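Local coordinates for protein possible hydrolase (PDB 6WYN) that hydrolyses carboxylic esters, preferring short, straight-chain alkyl esters, and is probably involved in ester and lipid metabolism in Mycobacterium tuberculosis, at residues L49-E54 against L230-F235; V103-P108 against A319-V324; A148-G153 against R325-T330; V180-L185 against A260-D265; E291-R294 against H298-G301. One frame throughout, in Å; residues are numbered along the deposited sequence.

Contact 1: L49-E54 against L230-F235; sequences LAENAE and LRRGVF
Glu51 and Arg232 meet across a helix-to-helix contact that ties the N-terminal helix 49-55 to helix 227-237. The latter is probably part of the cap domain inserted into this alpha/beta hydrolase. Most of the contact is made by one long side chain, Arg232, which reaches from helix 227-237 to the N-terminal helix.

The charged interaction is a salt bridge, with Arg232 NH1 3.0 Å from Glu51 OE2. As a hydrogen bond it is weak, because the N-H points well off the acceptor (130°), and the carboxylate and guanidinium planes are nearly perpendicular (81°). Glu51 is extended beyond CG and runs antiparallel to the arginine, so the two side chains slide past one another.

Apolar packing supplements the charge. Glu51 CB sits over one face of the guanidinium, towards its rim, and approaches Arg232 CZ to 3.6 Å and Arg232 NH1 to 3.5 Å. Arg232 leaves its helix with CG anti to the backbone N and then bends at chi2 and chi3, which turns the flat group against the N-terminal helix.

A polar neighbour takes the guanidinium edge. The amide of Asn52 lies there, its plane nearly perpendicular to that of the arginine. Thr100 of helix 99-105 also touches Arg232, so the buried base has a third helix beside it. The carboxylate meets the arginine's aliphatic chain as well as its charged end, with Glu51 OE2 lying 3.3 Å from Arg232 CD.

Contact 2: V103-P108 against A319-V324; sequences VGLGEP and ALIEIV
Through Leu105 and Ile321, which bury the most surface here, the last turn of helix 99-105 lies against helix 317-328 in an apolar contact. Val324, one turn beyond Ile321, and Gly104 complete it, and no hydrogen bond crosses.

Leu105 divides its two methyls between the successive turns of the partner. CD1 faces Ile321, 4.0 Å from the backbone O and 4.3 Å from CG2, whereas CD2 meets Val324 CG1 at 3.7 Å, the two side chains crossing at about a right angle. With CG anti to the backbone N (chi1 -172°), the leucine can reach across although its CB does not aim at the other helix.

Ile321 works in the reverse direction. Its CG2 rests near Leu105 N, and its CD1 ends 3.8 Å from Gly104 CA. Gly104 has no side chain, and the methyl closes directly on its backbone.

The contact lies on the flank of the central sheet. Leu105 also packs on Arg325 and Leu328 further along helix 317-328, while that helix's other side, through Leu320 and Ile323, rests on strand 273-278.

Contact 3: A148-G153 against R325-T330; sequences AEFVVG and RGVLDT
Phe150 reaches from the start of strand 150-154 to Val327 and Leu328 at the end of helix 317-328, a strand-to-helix packing of the alpha/beta hydrolase fold. This is the strand that leads through Gly153 into the nucleophile elbow, where Ser155 is the probable nucleophile.

The CB of Phe150 is directed at the helix, and the first torsion (chi1 -43°) sets CG beside the backbone N, presenting the ring broadside to Leu328. CG lies closest to that leucine, 3.7 Å from CD1. From CG the ring spreads in two directions. CD1 of the ring stays under the same methyl, and CD2 comes within 3.9 Å of Val327 CG1. Further out, CE2 approaches Val327 O obliquely at 3.8 Å.

Taken as a whole, the ring receives Leu328 CD1 in a CH-pi contact, 3.9 Å from its centroid and 16° off the normal. Toward the rim of the opposite face lies CB of the preceding residue, Glu149.

The helix that carries Val327 and Leu328 stops directly afterwards. Asp329 takes up positive phi, and a Schellman motif ends the helix. Its bond from Asp329 N to Gly326 O is weak, whereas Thr330 N reaches back to Arg325 O at 3.2 Å.

Contact 4: V180-L185 against A260-D265; sequences VTPSAL and AGLWDD
The indole of Trp263 carries the ring of Pro182 on one face, where the first turn of helix 182-200 packs against helix 260-268 of the alpha/beta hydrolase fold.

The aromatic contact is of the CH-pi kind. Pro182 CB lies over the five-membered ring of Trp263, 3.8 Å from its centroid and 23° off the normal. Pro182 CG comes near CE2 of the indole, and Pro182 CD reaches CZ2 of the six-membered ring at 3.7 Å. CB, CG and CD all lie on the same face, so the proline ring rests nearly flat on the indole although the two side chains cross at about a right angle. Proline, which has no N-H, is well tolerated in the first turn of a helix, where none is needed for the helical bonds.

An aliphatic contact adds to it: Leu262 CD2 packs on Pro182 CB at 4.0 Å.

Polar contact is confined to the indole edge. Trp263 NE1 donates to Ser183 OG, which lies in the ring plane 3.2 Å away, but the bond is weak. The stronger partner of that hydroxyl is Glu291, beyond the two segments. Thr181 is the N-cap of helix 182-200, its OG1 accepting from Ala184 N at 3.2 Å with a fairly straight bond (158°).

The active site is near: the side chain of Pro182 is about 10 Å from that of the probable nucleophile Ser155, and that of Ser183 about 10 Å from that of the selectivity residue His188. Leu262 and Leu185 lean on helix 156-167, while Trp263 and Ser183 also touch helix 286-295.

Contact 5: E291-R294 against H298-G301; sequences ELHR and HFRG
The ring of Phe299 stands across the side chains of Leu292 and His293, meeting each at about a right angle. All three have CG anti to the backbone N, and for Phe299 (chi1 -175°) this carries the phenyl group off the strand and against the helix backbone.

Different parts of the ring serve the two partners. Leu292 reaches CE1 with its CD2 methyl at 3.7 Å, coming in obliquely, and its CG is only slightly further off. His293 takes the other side of the ring: its CB lies 3.6 Å from Phe299 CD2, and that carbon also sits at the imidazole edge, near the plane of the histidine and 3.8 Å from its CD2. The two rings therefore meet without stacking face on face.

The faces of the phenyl group are occupied by backbone. His293 N lies over one, and over the centre of the opposite one is Gly301 N, 3.7 Å above the plane, contributed by the strand itself.

Water links the two backbones beside this packing. One molecule donates to His293 O at 2.8 Å and accepts from Phe299 N at 3.2 Å, so two polar backbone groups facing each other across the turn are both satisfied.

Phe299 also touches Leu275 of strand 273-278. Helix 286-295 is thus held against strand 299-305, the outermost strand on its side of the sheet, as the second half of a beta-alpha-beta crossover.

In the fold
The five contacts form two touching groups. Contacts 2 and 3 share helix 317-328, with centres about 9 Å apart, and contact 1 joins them where Ala53 packs on Val103. Contacts 4 and 5, about 13 Å apart between centres, touch through helices 182-200, 260-268 and 286-295. Contacts 1 and 5 lie farthest apart, about 34 Å between centres, on opposite sides of the chain's centre. Along the chain, contacts 4 and 5 follow in series, nested within the loops closed by contacts 2 and 3. The C-terminal helix thus packs on helix 99-105 and on the central strand 150-154, while contact 1 holds the probable cap to the N-terminal helix.

Contact 1: L49-E54 against L230-F235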
# COMPACT_ATOMS: atom_id res chain seq x y z
N LEU A 49 -18.70 -0.26 -0.88
CA LEU A 49 -18.10 1.10 -0.82
C LEU A 49 -18.85 2.00 0.19
O LEU A 49 -18.22 2.96 0.69
CB LEU A 49 -18.02 1.75 -2.19
CG LEU A 49 -16.96 1.18 -3.15
CD1 LEU A 49 -17.02 1.95 -4.47
CD2 LEU A 49 -15.57 1.23 -2.54
N ALA A 50 -20.15 1.76 0.45
CA ALA A 50 -20.93 2.55 1.42
C ALA A 50 -20.27 2.44 2.80
O ALA A 50 -20.24 3.47 3.50
CB ALA A 50 -22.38 2.09 1.43
N GLU A 51 -19.72 1.27 3.14
CA GLU A 51 -18.98 1.01 4.40
C GLU A 51 -17.76 1.92 4.44
O GLU A 51 -17.50 2.53 5.50
CB GLU A 51 -18.59 -0.46 4.54
CG GLU A 51 -19.76 -1.43 4.62
CD GLU A 51 -19.35 -2.90 4.82
OE1 GLU A 51 -20.26 -3.75 4.87
OE2 GLU A 51 -18.14 -3.19 4.96
N ASN A 52 -17.04 2.07 3.32
CA ASN A 52 -15.86 2.95 3.25
C ASN A 52 -16.29 4.41 3.41
O ASN A 52 -15.57 5.15 4.15
CB ASN A 52 -15.04 2.78 1.98
CG ASN A 52 -14.54 1.36 1.81
OD1 ASN A 52 -15.19 0.59 1.10
ND2 ASN A 52 -13.48 0.98 2.50
N ALA A 53 -17.35 4.85 2.76
CA ALA A 53 -17.84 6.24 2.95
C ALA A 53 -18.18 6.49 4.45
O ALA A 53 -17.78 7.50 4.96
CB ALA A 53 -19.01 6.53 2.05
N GLU A 54 -18.88 5.58 5.12
CA GLU A 54 -19.23 5.70 6.57
C GLU A 54 -17.93 5.76 7.41
O GLU A 54 -17.74 6.72 8.16
CB GLU A 54 -20.16 4.52 6.88
CG GLU A 54 -20.59 4.37 8.33
CD GLU A 54 -21.28 3.03 8.64
OE1 GLU A 54 -21.94 2.93 9.73
OE2 GLU A 54 -21.16 2.07 7.83
N LEU A 230 -12.35 -5.41 9.44
CA LEU A 230 -11.45 -6.57 9.16
C LEU A 230 -12.04 -7.48 8.07
O LEU A 230 -11.26 -7.93 7.20
CB LEU A 230 -11.20 -7.36 10.45
CG LEU A 230 -10.44 -6.62 11.55
CD1 LEU A 230 -10.25 -7.53 12.77
CD2 LEU A 230 -9.10 -6.08 11.05
N ARG A 231 -13.33 -7.77 8.15
CA ARG A 231 -14.07 -8.63 7.19
C ARG A 231 -13.94 -8.02 5.77
O ARG A 231 -13.73 -8.77 4.80
CB ARG A 231 -15.53 -8.71 7.66
CG ARG A 231 -16.46 -9.52 6.77
CD ARG A 231 -17.89 -9.68 7.29
NE ARG A 231 -17.93 -10.23 8.65
CZ ARG A 231 -17.94 -11.54 8.99
NH1 ARG A 231 -17.93 -12.49 8.06
NH2 ARG A 231 -17.97 -11.88 10.28
N ARG A 232 -14.11 -6.70 5.66
CA ARG A 232 -14.02 -6.01 4.35
C ARG A 232 -12.61 -6.21 3.80
O ARG A 232 -12.47 -6.51 2.59
CB ARG A 232 -14.33 -4.53 4.55
CG ARG A 232 -14.27 -3.67 3.29
CD ARG A 232 -15.29 -2.55 3.37
NE ARG A 232 -14.82 -1.34 4.02
CZ ARG A 232 -15.06 -1.00 5.29
NH1 ARG A 232 -15.76 -1.80 6.07
NH2 ARG A 232 -14.59 0.14 5.77
N GLY A 233 -11.60 -6.06 4.65
CA GLY A 233 -10.20 -6.20 4.23
C GLY A 233 -9.92 -7.61 3.73
O GLY A 233 -9.26 -7.77 2.65
N VAL A 234 -10.42 -8.62 4.45
CA VAL A 234 -10.23 -10.04 4.06
C VAL A 234 -10.98 -10.34 2.74
O VAL A 234 -10.39 -10.97 1.88
CB VAL A 234 -10.66 -10.99 5.18
CG1 VAL A 234 -10.65 -12.44 4.72
CG2 VAL A 234 -9.78 -10.84 6.42
N PHE A 235 -12.23 -9.93 2.61
CA PHE A 235 -12.99 -10.03 1.33
C PHE A 235 -12.12 -9.59 0.12
O PHE A 235 -11.93 -10.36 -0.84
CB PHE A 235 -14.22 -9.16 1.46
CG PHE A 235 -15.00 -9.04 0.18
CD1 PHE A 235 -15.50 -10.18 -0.43
CD2 PHE A 235 -15.18 -7.81 -0.41
CE1 PHE A 235 -16.22 -10.07 -1.61
CE2 PHE A 235 -15.89 -7.71 -1.60
CZ PHE A 235 -16.41 -8.84 -2.19

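Contact 2: V103-P108 against A319-V324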
# COMPACT_ATOMS: atom_id res chain seq x y z
N VAL A 103 -12.10 7.57 -0.92
CA VAL A 103 -13.53 8.00 -0.87
C VAL A 103 -13.60 9.28 -0.03
O VAL A 103 -14.21 10.28 -0.49
CB VAL A 103 -14.41 6.85 -0.34
CG1 VAL A 103 -15.82 7.29 0.09
CG2 VAL A 103 -14.54 5.79 -1.41
N GLY A 104 -12.92 9.33 1.11
CA GLY A 104 -12.89 10.54 1.94
C GLY A 104 -12.21 11.71 1.29
O GLY A 104 -12.64 12.89 1.52
N LEU A 105 -11.10 11.49 0.61
CA LEU A 105 -10.38 12.62 0.01
C LEU A 105 -11.15 13.24 -1.16
O LEU A 105 -10.99 14.46 -1.40
CB LEU A 105 -9.02 12.09 -0.41
CG LEU A 105 -8.02 13.13 -0.88
CD1 LEU A 105 -7.67 14.07 0.26
CD2 LEU A 105 -6.78 12.43 -1.43
N GLY A 106 -11.91 12.44 -1.91
CA GLY A 106 -12.73 12.96 -3.02
C GLY A 106 -11.91 13.43 -4.20
O GLY A 106 -12.41 14.19 -4.97
N GLU A 107 -10.67 12.99 -4.37
CA GLU A 107 -9.84 13.35 -5.54
C GLU A 107 -9.77 12.19 -6.55
O GLU A 107 -9.72 11.01 -6.21
CB GLU A 107 -8.43 13.70 -5.07
CG GLU A 107 -8.41 14.90 -4.16
CD GLU A 107 -8.78 16.19 -4.86
OE1 GLU A 107 -8.21 16.44 -5.95
OE2 GLU A 107 -9.70 16.90 -4.36
N PRO A 108 -9.61 12.48 -7.85
CA PRO A 108 -9.27 11.42 -8.81
C PRO A 108 -7.92 10.77 -8.46
O PRO A 108 -6.93 11.45 -8.16
CB PRO A 108 -9.25 12.12 -10.17
CG PRO A 108 -9.12 13.61 -9.84
CD PRO A 108 -9.76 13.81 -8.48
N ALA A 319 -7.67 10.61 9.84
CA ALA A 319 -6.48 11.44 10.17
C ALA A 319 -5.56 11.43 8.93
O ALA A 319 -5.03 12.47 8.55
CB ALA A 319 -5.81 10.91 11.43
N LEU A 320 -5.45 10.29 8.23
CA LEU A 320 -4.60 10.27 7.01
C LEU A 320 -5.19 11.14 5.88
O LEU A 320 -4.42 11.80 5.16
CB LEU A 320 -4.35 8.82 6.56
CG LEU A 320 -3.36 8.71 5.41
CD1 LEU A 320 -2.07 9.44 5.77
CD2 LEU A 320 -3.06 7.25 5.07
N ILE A 321 -6.49 11.12 5.70
CA ILE A 321 -7.15 11.99 4.68
C ILE A 321 -6.74 13.46 4.91
O ILE A 321 -6.30 14.15 3.98
CB ILE A 321 -8.67 11.74 4.71
CG1 ILE A 321 -9.04 10.36 4.13
CG2 ILE A 321 -9.38 12.86 3.96
CD1 ILE A 321 -10.34 9.78 4.68
N GLU A 322 -6.79 13.93 6.16
CA GLU A 322 -6.50 15.35 6.47
C GLU A 322 -5.05 15.62 6.13
O GLU A 322 -4.77 16.66 5.54
CB GLU A 322 -6.87 15.70 7.92
CG GLU A 322 -8.37 15.85 8.13
CD GLU A 322 -9.24 16.26 6.92
OE1 GLU A 322 -10.26 15.55 6.66
OE2 GLU A 322 -8.93 17.27 6.21
N ILE A 323 -4.14 14.71 6.45
CA ILE A 323 -2.71 14.97 6.14
C ILE A 323 -2.53 14.99 4.63
O ILE A 323 -1.75 15.81 4.11
CB ILE A 323 -1.79 13.90 6.77
CG1 ILE A 323 -1.76 14.02 8.29
CG2 ILE A 323 -0.40 13.98 6.14
CD1 ILE A 323 -1.39 12.72 8.96
N VAL A 324 -3.13 14.04 3.91
CA VAL A 324 -2.93 13.99 2.44
C VAL A 324 -3.57 15.24 1.82
O VAL A 324 -2.96 15.83 0.92
CB VAL A 324 -3.50 12.69 1.85
CG1 VAL A 324 -3.60 12.78 0.33
CG2 VAL A 324 -2.66 11.51 2.30

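Contact 3: A148-G153 against R325-T330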
# COMPACT_ATOMS: atom_id res chain seq x y z
N ALA A 148 -0.30 12.83 -12.33
CA ALA A 148 -0.37 12.77 -10.85
C ALA A 148 1.00 13.20 -10.30
O ALA A 148 1.95 12.38 -10.33
CB ALA A 148 -0.78 11.40 -10.37
N GLU A 149 1.10 14.42 -9.79
CA GLU A 149 2.29 14.90 -9.04
C GLU A 149 2.55 14.04 -7.78
O GLU A 149 3.73 13.66 -7.63
CB GLU A 149 2.11 16.37 -8.66
CG GLU A 149 2.30 17.32 -9.84
CD GLU A 149 1.45 18.58 -9.81
OE1 GLU A 149 0.42 18.61 -9.08
OE2 GLU A 149 1.80 19.54 -10.55
N PHE A 150 1.53 13.71 -6.97
CA PHE A 150 1.65 13.15 -5.59
C PHE A 150 1.60 11.62 -5.60
O PHE A 150 0.68 11.02 -6.16
CB PHE A 150 0.56 13.71 -4.67
CG PHE A 150 0.34 15.19 -4.86
CD1 PHE A 150 -0.45 15.67 -5.90
CD2 PHE A 150 1.03 16.11 -4.09
CE1 PHE A 150 -0.60 17.03 -6.13
CE2 PHE A 150 0.88 17.48 -4.31
CZ PHE A 150 0.07 17.94 -5.32
N VAL A 151 2.54 10.99 -4.90
CA VAL A 151 2.54 9.53 -4.65
C VAL A 151 2.54 9.29 -3.16
O VAL A 151 3.42 9.78 -2.46
CB VAL A 151 3.72 8.84 -5.34
CG1 VAL A 151 3.67 7.34 -5.19
CG2 VAL A 151 3.75 9.25 -6.80
N VAL A 152 1.56 8.52 -2.72
CA VAL A 152 1.42 8.04 -1.34
C VAL A 152 1.72 6.57 -1.36
O VAL A 152 1.00 5.86 -2.07
CB VAL A 152 0.01 8.31 -0.83
CG1 VAL A 152 -0.16 7.82 0.60
CG2 VAL A 152 -0.35 9.77 -1.00
N GLY A 153 2.68 6.13 -0.55
CA GLY A 153 3.06 4.73 -0.46
C GLY A 153 3.17 4.28 0.96
O GLY A 153 3.91 4.94 1.75
N ARG A 325 -4.75 15.62 2.30
CA ARG A 325 -5.43 16.85 1.83
C ARG A 325 -4.50 18.06 2.00
O ARG A 325 -4.43 18.88 1.05
CB ARG A 325 -6.77 17.08 2.54
CG ARG A 325 -7.58 18.14 1.80
CD ARG A 325 -8.97 18.27 2.36
NE ARG A 325 -9.84 17.20 1.90
CZ ARG A 325 -10.53 16.40 2.71
NH1 ARG A 325 -10.43 16.53 4.03
NH2 ARG A 325 -11.29 15.46 2.19
N GLY A 326 -3.76 18.13 3.11
CA GLY A 326 -2.82 19.23 3.43
C GLY A 326 -1.68 19.28 2.43
O GLY A 326 -1.33 20.37 1.97
N VAL A 327 -1.18 18.13 2.02
CA VAL A 327 -0.05 18.03 1.06
C VAL A 327 -0.53 18.50 -0.29
O VAL A 327 0.24 19.18 -0.98
CB VAL A 327 0.44 16.58 0.99
CG1 VAL A 327 1.32 16.35 -0.22
CG2 VAL A 327 1.13 16.20 2.30
N LEU A 328 -1.75 18.11 -0.67
CA LEU A 328 -2.41 18.58 -1.92
C LEU A 328 -2.62 20.10 -1.84
O LEU A 328 -2.76 20.70 -2.90
CB LEU A 328 -3.74 17.84 -2.10
CG LEU A 328 -3.70 16.53 -2.89
CD1 LEU A 328 -2.51 15.65 -2.52
CD2 LEU A 328 -4.99 15.77 -2.70
N ASP A 329 -2.63 20.68 -0.64
CA ASP A 329 -2.82 22.13 -0.32
C ASP A 329 -4.27 22.50 -0.65
O ASP A 329 -4.48 23.65 -1.07
CB ASP A 329 -1.89 23.07 -1.11
CG ASP A 329 -0.40 22.93 -0.86
OD1 ASP A 329 -0.01 22.46 0.21
OD2 ASP A 329 0.38 23.36 -1.75
N THR A 330 -5.21 21.57 -0.50
CA THR A 330 -6.53 21.61 -1.19
C THR A 330 -7.67 21.35 -0.20
O THR A 330 -7.79 20.23 0.27
CB THR A 330 -6.60 20.60 -2.35
OG1 THR A 330 -5.75 21.08 -3.40
CG2 THR A 330 -8.00 20.42 -2.91

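Contact 4: V180-L185 against A260-D265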
# COMPACT_ATOMS: atom_id res chain seq x y z
N VAL A 180 7.14 4.06 7.01
CA VAL A 180 8.34 3.34 6.53
C VAL A 180 9.48 4.30 6.21
O VAL A 180 9.24 5.43 5.79
CB VAL A 180 7.96 2.49 5.30
CG1 VAL A 180 7.73 3.39 4.09
CG2 VAL A 180 9.00 1.42 5.02
N THR A 181 10.70 3.79 6.33
CA THR A 181 11.94 4.36 5.71
C THR A 181 12.73 3.16 5.15
O THR A 181 12.46 2.03 5.52
CB THR A 181 12.78 5.15 6.73
OG1 THR A 181 13.48 4.17 7.51
CG2 THR A 181 11.97 6.04 7.65
N PRO A 182 13.76 3.37 4.31
CA PRO A 182 14.59 2.24 3.87
C PRO A 182 15.10 1.41 5.04
O PRO A 182 14.93 0.19 5.05
CB PRO A 182 15.70 2.94 3.12
CG PRO A 182 15.00 4.14 2.56
CD PRO A 182 14.17 4.65 3.72
N SER A 183 15.65 2.07 6.07
CA SER A 183 16.21 1.36 7.25
C SER A 183 15.13 0.54 7.95
O SER A 183 15.40 -0.59 8.39
CB SER A 183 16.89 2.33 8.19
OG SER A 183 17.91 3.05 7.50
N ALA A 184 13.92 1.09 8.10
CA ALA A 184 12.85 0.42 8.88
C ALA A 184 12.43 -0.87 8.17
O ALA A 184 12.25 -1.92 8.83
CB ALA A 184 11.70 1.38 9.06
N LEU A 185 12.23 -0.83 6.87
CA LEU A 185 11.81 -2.07 6.17
C LEU A 185 12.99 -3.06 6.15
O LEU A 185 12.74 -4.23 6.28
CB LEU A 185 11.31 -1.76 4.75
CG LEU A 185 10.57 -2.92 4.07
CD1 LEU A 185 9.59 -3.61 5.00
CD2 LEU A 185 9.80 -2.44 2.84
N ALA A 260 21.05 0.16 0.46
CA ALA A 260 22.17 1.09 0.17
C ALA A 260 21.82 1.87 -1.10
O ALA A 260 21.87 3.13 -1.03
CB ALA A 260 23.46 0.31 0.01
N GLY A 261 21.44 1.14 -2.19
CA GLY A 261 20.97 1.76 -3.44
C GLY A 261 19.75 2.63 -3.18
O GLY A 261 19.58 3.67 -3.81
N LEU A 262 18.88 2.20 -2.29
CA LEU A 262 17.64 2.96 -2.00
C LEU A 262 17.98 4.27 -1.26
O LEU A 262 17.39 5.31 -1.63
CB LEU A 262 16.74 2.03 -1.20
CG LEU A 262 15.27 2.40 -1.19
CD1 LEU A 262 14.71 2.56 -2.60
CD2 LEU A 262 14.50 1.35 -0.40
N TRP A 263 18.90 4.26 -0.29
CA TRP A 263 19.45 5.52 0.30
C TRP A 263 20.15 6.40 -0.73
O TRP A 263 20.02 7.62 -0.62
CB TRP A 263 20.35 5.24 1.49
CG TRP A 263 19.60 4.90 2.74
CD1 TRP A 263 19.63 3.73 3.43
CD2 TRP A 263 18.65 5.75 3.42
NE1 TRP A 263 18.84 3.80 4.53
CE2 TRP A 263 18.21 5.03 4.55
CE3 TRP A 263 18.17 7.05 3.21
CZ2 TRP A 263 17.27 5.55 5.44
CZ3 TRP A 263 17.26 7.58 4.10
CH2 TRP A 263 16.83 6.84 5.21
N ASP A 264 20.82 5.85 -1.75
CA ASP A 264 21.40 6.69 -2.84
C ASP A 264 20.28 7.38 -3.58
O ASP A 264 20.47 8.56 -3.95
CB ASP A 264 22.25 5.89 -3.82
CG ASP A 264 23.53 5.43 -3.17
OD1 ASP A 264 24.00 6.14 -2.26
OD2 ASP A 264 23.96 4.33 -3.50
N ASP A 265 19.17 6.67 -3.81
CA ASP A 265 17.97 7.27 -4.46
C ASP A 265 17.41 8.42 -3.61
O ASP A 265 17.14 9.44 -4.20
CB ASP A 265 16.88 6.24 -4.73
CG ASP A 265 17.25 5.25 -5.82
OD1 ASP A 265 18.21 5.55 -6.60
OD2 ASP A 265 16.60 4.19 -5.87

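Contact 5: E291-R294 against H298-G301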
# COMPACT_ATOMS: atom_id res chain seq x y z
N GLU A 291 17.38 10.01 10.33
CA GLU A 291 18.21 9.55 9.17
C GLU A 291 17.54 10.00 7.87
O GLU A 291 18.18 10.57 6.97
CB GLU A 291 18.42 8.03 9.27
CG GLU A 291 19.14 7.41 8.07
CD GLU A 291 19.26 5.91 8.12
OE1 GLU A 291 20.32 5.39 7.63
OE2 GLU A 291 18.36 5.25 8.72
N LEU A 292 16.23 9.87 7.81
CA LEU A 292 15.48 10.29 6.61
C LEU A 292 15.61 11.80 6.43
O LEU A 292 15.86 12.27 5.28
CB LEU A 292 14.03 9.87 6.75
CG LEU A 292 13.11 10.27 5.60
CD1 LEU A 292 13.62 9.72 4.29
CD2 LEU A 292 11.71 9.79 5.88
N HIS A 293 15.53 12.57 7.51
CA HIS A 293 15.67 14.04 7.43
C HIS A 293 17.05 14.39 6.87
O HIS A 293 17.14 15.26 6.02
CB HIS A 293 15.43 14.75 8.80
CG HIS A 293 15.86 16.17 8.70
ND1 HIS A 293 17.13 16.59 9.10
CD2 HIS A 293 15.28 17.23 8.10
CE1 HIS A 293 17.29 17.86 8.77
NE2 HIS A 293 16.16 18.28 8.16
N ARG A 294 18.10 13.74 7.38
CA ARG A 294 19.50 14.10 7.01
C ARG A 294 19.77 13.77 5.54
O ARG A 294 20.41 14.59 4.87
CB ARG A 294 20.47 13.39 7.95
CG ARG A 294 20.52 14.01 9.35
CD ARG A 294 21.75 13.59 10.17
NE ARG A 294 21.79 12.14 10.21
CZ ARG A 294 21.18 11.38 11.11
NH1 ARG A 294 20.53 11.97 12.12
NH2 ARG A 294 21.23 10.06 11.01
N HIS A 298 14.59 17.41 0.62
CA HIS A 298 13.50 18.21 1.24
C HIS A 298 12.56 17.32 2.06
O HIS A 298 11.54 16.90 1.55
CB HIS A 298 12.79 19.08 0.22
CG HIS A 298 11.87 20.10 0.83
ND1 HIS A 298 11.03 20.93 0.06
CD2 HIS A 298 11.64 20.46 2.12
CE1 HIS A 298 10.32 21.71 0.86
NE2 HIS A 298 10.68 21.46 2.13
N PHE A 299 12.87 17.13 3.33
CA PHE A 299 11.97 16.48 4.30
C PHE A 299 11.00 17.53 4.86
O PHE A 299 11.48 18.57 5.37
CB PHE A 299 12.80 15.81 5.39
CG PHE A 299 12.00 15.01 6.38
CD1 PHE A 299 11.22 13.94 5.97
CD2 PHE A 299 12.03 15.32 7.73
CE1 PHE A 299 10.50 13.18 6.88
CE2 PHE A 299 11.34 14.55 8.65
CZ PHE A 299 10.58 13.47 8.22
N ARG A 300 9.70 17.29 4.76
CA ARG A 300 8.64 18.24 5.19
C ARG A 300 8.20 17.96 6.63
O ARG A 300 7.40 18.74 7.16
CB ARG A 300 7.42 18.15 4.27
CG ARG A 300 7.65 18.69 2.86
CD ARG A 300 6.28 19.08 2.34
NE ARG A 300 6.17 19.45 0.95
CZ ARG A 300 6.60 20.60 0.42
NH1 ARG A 300 7.21 21.50 1.17
NH2 ARG A 300 6.42 20.84 -0.87
N GLY A 301 8.67 16.87 7.22
CA GLY A 301 8.42 16.52 8.62
C GLY A 301 7.65 15.23 8.73
O GLY A 301 7.15 14.71 7.70
O HOH W 1 15.91 17.11 4.30